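Local coordinates for putative ketosteroid isomerase (Parabacteroides distasonis ATCC 8503, PDB 3KE7), which is of unproven function but, as a SnoaL-like member of the NTF2 clan, probably binds a small molecule and may act as a ketosteroid isomerase, at residues B[89-94]-B[108-113]. Residues are numbered along the deposited sequence; the frame is centred on the assembly and turned at random.
Sequences AVLTFN and CTEVYR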
ATOM      1  N   ALA B  89       0.660   7.408   8.543  1.00  5.81           N
ATOM      2  CA  ALA B  89       1.142   8.168   7.396  1.00  6.62           C
ATOM      3  C   ALA B  89       1.329   7.188   6.267  1.00  6.95           C
ATOM      4  O   ALA B  89       2.056   6.197   6.419  1.00  7.78           O
ATOM      5  CB  ALA B  89       2.461   8.790   7.702  1.00  6.74           C
ATOM      6  N   VAL B  90       0.675   7.449   5.144  1.00  5.56           N
ATOM      7  CA  VAL B  90       0.828   6.623   3.935  1.00  4.61           C
ATOM      8  C   VAL B  90       1.774   7.346   2.998  1.00  6.86           C
ATOM      9  O   VAL B  90       1.447   8.446   2.536  1.00  6.64           O
ATOM     10  CB  VAL B  90      -0.524   6.383   3.212  1.00  5.71           C
ATOM     11  CG1 VAL B  90      -0.346   5.414   1.998  1.00  7.48           C
ATOM     12  CG2 VAL B  90      -1.539   5.781   4.192  1.00  8.06           C
ATOM     13  N   LEU B  91       2.951   6.764   2.767  1.00  5.86           N
ATOM     14  CA  LEU B  91       3.960   7.318   1.850  1.00  5.42           C
ATOM     15  C   LEU B  91       3.929   6.561   0.545  1.00  6.71           C
ATOM     16  O   LEU B  91       4.081   5.335   0.509  1.00  6.73           O
ATOM     17  CB  LEU B  91       5.345   7.232   2.484  1.00  5.40           C
ATOM     18  CG  LEU B  91       6.513   7.509   1.547  1.00  5.79           C
ATOM     19  CD1 LEU B  91       6.503   8.969   1.016  1.00  6.99           C
ATOM     20  CD2 LEU B  91       7.842   7.166   2.255  1.00  7.08           C
ATOM     21  N   THR B  92       3.711   7.274  -0.528  1.00  6.29           N
ATOM     22  CA  THR B  92       3.731   6.671  -1.865  1.00  5.91           C
ATOM     23  C   THR B  92       4.749   7.416  -2.723  1.00  5.91           C
ATOM     24  O   THR B  92       4.892   8.654  -2.643  1.00  6.75           O
ATOM     25  CB  THR B  92       2.352   6.679  -2.554  1.00  6.42           C
ATOM     26  OG1 THR B  92       1.830   7.999  -2.527  1.00  6.37           O
ATOM     27  CG2 THR B  92       1.374   5.748  -1.805  1.00  6.66           C
ATOM     28  N   PHE B  93       5.473   6.684  -3.563  1.00  6.39           N
ATOM     29  CA  PHE B  93       6.453   7.291  -4.421  1.00  5.64           C
ATOM     30  C   PHE B  93       6.856   6.313  -5.530  1.00  6.23           C
ATOM     31  O   PHE B  93       6.570   5.097  -5.450  1.00  5.62           O
ATOM     32  CB  PHE B  93       7.699   7.746  -3.623  1.00  6.65           C
ATOM     33  CG  PHE B  93       8.432   6.648  -2.857  1.00  6.35           C
ATOM     34  CD1 PHE B  93       8.026   6.300  -1.584  1.00  5.33           C
ATOM     35  CD2 PHE B  93       9.569   6.032  -3.386  1.00  6.21           C
ATOM     36  CE1 PHE B  93       8.693   5.303  -0.869  1.00  6.33           C
ATOM     37  CE2 PHE B  93      10.258   5.058  -2.673  1.00  7.22           C
ATOM     38  CZ  PHE B  93       9.781   4.684  -1.409  1.00  7.92           C
ATOM     39  N   ASN B  94       7.559   6.867  -6.512  1.00  5.92           N
ATOM     40  CA  ASN B  94       8.283   6.093  -7.467  1.00  5.97           C
ATOM     41  C   ASN B  94       9.760   6.269  -7.159  1.00  5.84           C
ATOM     42  O   ASN B  94      10.148   7.297  -6.563  1.00  7.10           O
ATOM     43  CB  ASN B  94       7.904   6.510  -8.893  1.00  5.00           C
ATOM     44  CG  ASN B  94       6.554   5.983  -9.271  1.00  6.20           C
ATOM     45  OD1 ASN B  94       5.543   6.665  -9.133  1.00  7.41           O
ATOM     46  ND2 ASN B  94       6.517   4.688  -9.603  1.00  5.37           N
ATOM     47  N   CYS B 108       6.320   2.260  -4.932  1.00  4.81           N
ATOM     48  CA  CYS B 108       6.345   1.935  -3.520  1.00  5.79           C
ATOM     49  C   CYS B 108       5.216   2.564  -2.719  1.00  4.28           C
ATOM     50  O   CYS B 108       4.971   3.783  -2.830  1.00  5.44           O
ATOM     51  CB  CYS B 108       7.677   2.343  -2.899  1.00  6.13           C
ATOM     52  SG  CYS B 108       7.891   1.772  -1.169  1.00  8.42           S
ATOM     53  N   THR B 109       4.584   1.735  -1.891  1.00  6.13           N
ATOM     54  CA  THR B 109       3.697   2.189  -0.855  1.00  5.10           C
ATOM     55  C   THR B 109       4.254   1.741   0.495  1.00  4.80           C
ATOM     56  O   THR B 109       4.427   0.525   0.722  1.00  6.41           O
ATOM     57  CB  THR B 109       2.310   1.615  -0.999  1.00  6.62           C
ATOM     58  OG1 THR B 109       1.807   1.918  -2.293  1.00  6.90           O
ATOM     59  CG2 THR B 109       1.351   2.159   0.103  1.00  5.69           C
ATOM     60  N   GLU B 110       4.468   2.669   1.402  1.00  5.11           N
ATOM     61  CA  GLU B 110       4.827   2.383   2.775  1.00  5.06           C
ATOM     62  C   GLU B 110       3.702   2.920   3.655  1.00  6.66           C
ATOM     63  O   GLU B 110       3.194   4.043   3.404  1.00  9.67           O
ATOM     64  CB  GLU B 110       6.136   3.084   3.206  1.00  7.36           C
ATOM     65  CG  GLU B 110       7.325   2.818   2.385  1.00  5.19           C
ATOM     66  CD  GLU B 110       7.998   1.507   2.716  1.00  6.84           C
ATOM     67  OE1 GLU B 110       7.363   0.675   3.380  1.00  9.50           O
ATOM     68  OE2 GLU B 110       9.194   1.312   2.315  1.00  7.15           O
ATOM     69  N   VAL B 111       3.272   2.147   4.649  1.00  4.94           N
ATOM     70  CA  VAL B 111       2.366   2.672   5.658  1.00  4.54           C
ATOM     71  C   VAL B 111       3.145   2.690   6.988  1.00  5.78           C
ATOM     72  O   VAL B 111       3.609   1.665   7.440  1.00  6.41           O
ATOM     73  CB  VAL B 111       1.119   1.861   5.815  1.00  6.53           C
ATOM     74  CG1 VAL B 111       0.226   2.532   6.878  1.00  7.91           C
ATOM     75  CG2 VAL B 111       0.354   1.759   4.468  1.00  8.72           C
ATOM     76  N   TYR B 112       3.271   3.892   7.586  1.00  4.63           N
ATOM     77  CA  TYR B 112       3.904   4.113   8.871  1.00  5.26           C
ATOM     78  C   TYR B 112       2.839   4.396   9.923  1.00  5.96           C
ATOM     79  O   TYR B 112       1.814   5.049   9.631  1.00  6.76           O
ATOM     80  CB  TYR B 112       4.823   5.353   8.826  1.00  6.97           C
ATOM     81  CG  TYR B 112       6.161   5.206   8.120  1.00  5.66           C
ATOM     82  CD1 TYR B 112       6.249   5.180   6.750  1.00  6.00           C
ATOM     83  CD2 TYR B 112       7.339   5.162   8.852  1.00  6.18           C
ATOM     84  CE1 TYR B 112       7.460   5.152   6.101  1.00  6.58           C
ATOM     85  CE2 TYR B 112       8.564   5.083   8.226  1.00  7.03           C
ATOM     86  CZ  TYR B 112       8.619   5.076   6.844  1.00  7.54           C
ATOM     87  OH  TYR B 112       9.861   5.041   6.205  1.00  7.64           O
ATOM     88  N   ARG B 113       3.051   3.878  11.123  1.00  5.87           N
ATOM     89  CA  ARG B 113       2.174   4.062  12.240  1.00  6.54           C
ATOM     90  C   ARG B 113       2.959   4.644  13.383  1.00  5.13           C
ATOM     91  O   ARG B 113       4.046   4.148  13.690  1.00  7.30           O
ATOM     92  CB  ARG B 113       1.520   2.728  12.671  1.00  6.76           C
ATOM     93  CG  ARG B 113       0.564   2.846  13.909  1.00  6.40           C
ATOM     94  CD  ARG B 113      -0.089   1.526  14.293  1.00  9.67           C
ATOM     95  NE  ARG B 113       0.940   0.562  14.621  1.00  7.93           N
ATOM     96  CZ  ARG B 113       0.908  -0.756  14.343  1.00  9.89           C
ATOM     97  NH1 ARG B 113      -0.137  -1.329  13.735  1.00 10.75           N
ATOM     98  NH2 ARG B 113       1.958  -1.515  14.654  1.00  9.52           N
TER
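A89, L91 and F93 each trade two backbone hydrogen bonds with Y112, E110 and C108 respectively, so that six main-chain N-H groups and six carbonyls find partners along the two antiparallel strands. The bond from L91 N to E110 O measures 2.8 Å, and the return bond from E110 N to L91 O is nearly straight, 174° at the hydrogen. Carbonyls also accept CA-H groups from the non-hydrogen-bonded positions: T92 CA lies 3.3 Å from C108 O. V90, T92, T109 and V111 turn their own N-H and C=O outward to the flanking strands 74-85 and 120-129.

On the face with A89, L91 and Y112, the ring of F93 carries the closest side-chain contact. Its CG sits between the backbone N and the carbonyl carbon (chi1 59°), which helps bring the ring over C108, whose CB stands 3.7 Å from the ring centroid in a CH-pi contact. C108 SG approaches obliquely, 3.5 Å from F93 CZ; a small, polarisable thiol fits beside the ring, while its CB lies over the face. An alanine instead of F93 would probably open a gap over C108 CB and take away the ring its sulfur touches from this strand. These strands, 88-99 and 102-114, form a hairpin in the curved sheet of the NTF2-like cone, and helix 15-28 packs against this face.

Two polar groups are buried there: E110 OE1 bonds T125 OG1, and Y112 OH bonds E23 OE1. E110 OE2 also lies close to E23 OE2, a second carboxylate. Small beta-branched side chains suit the other face, where T92 CG2 lies 3.9 Å from T109 OG1, the hydroxyl that hydrogen-bonds Q124 and H126 of the second subunit.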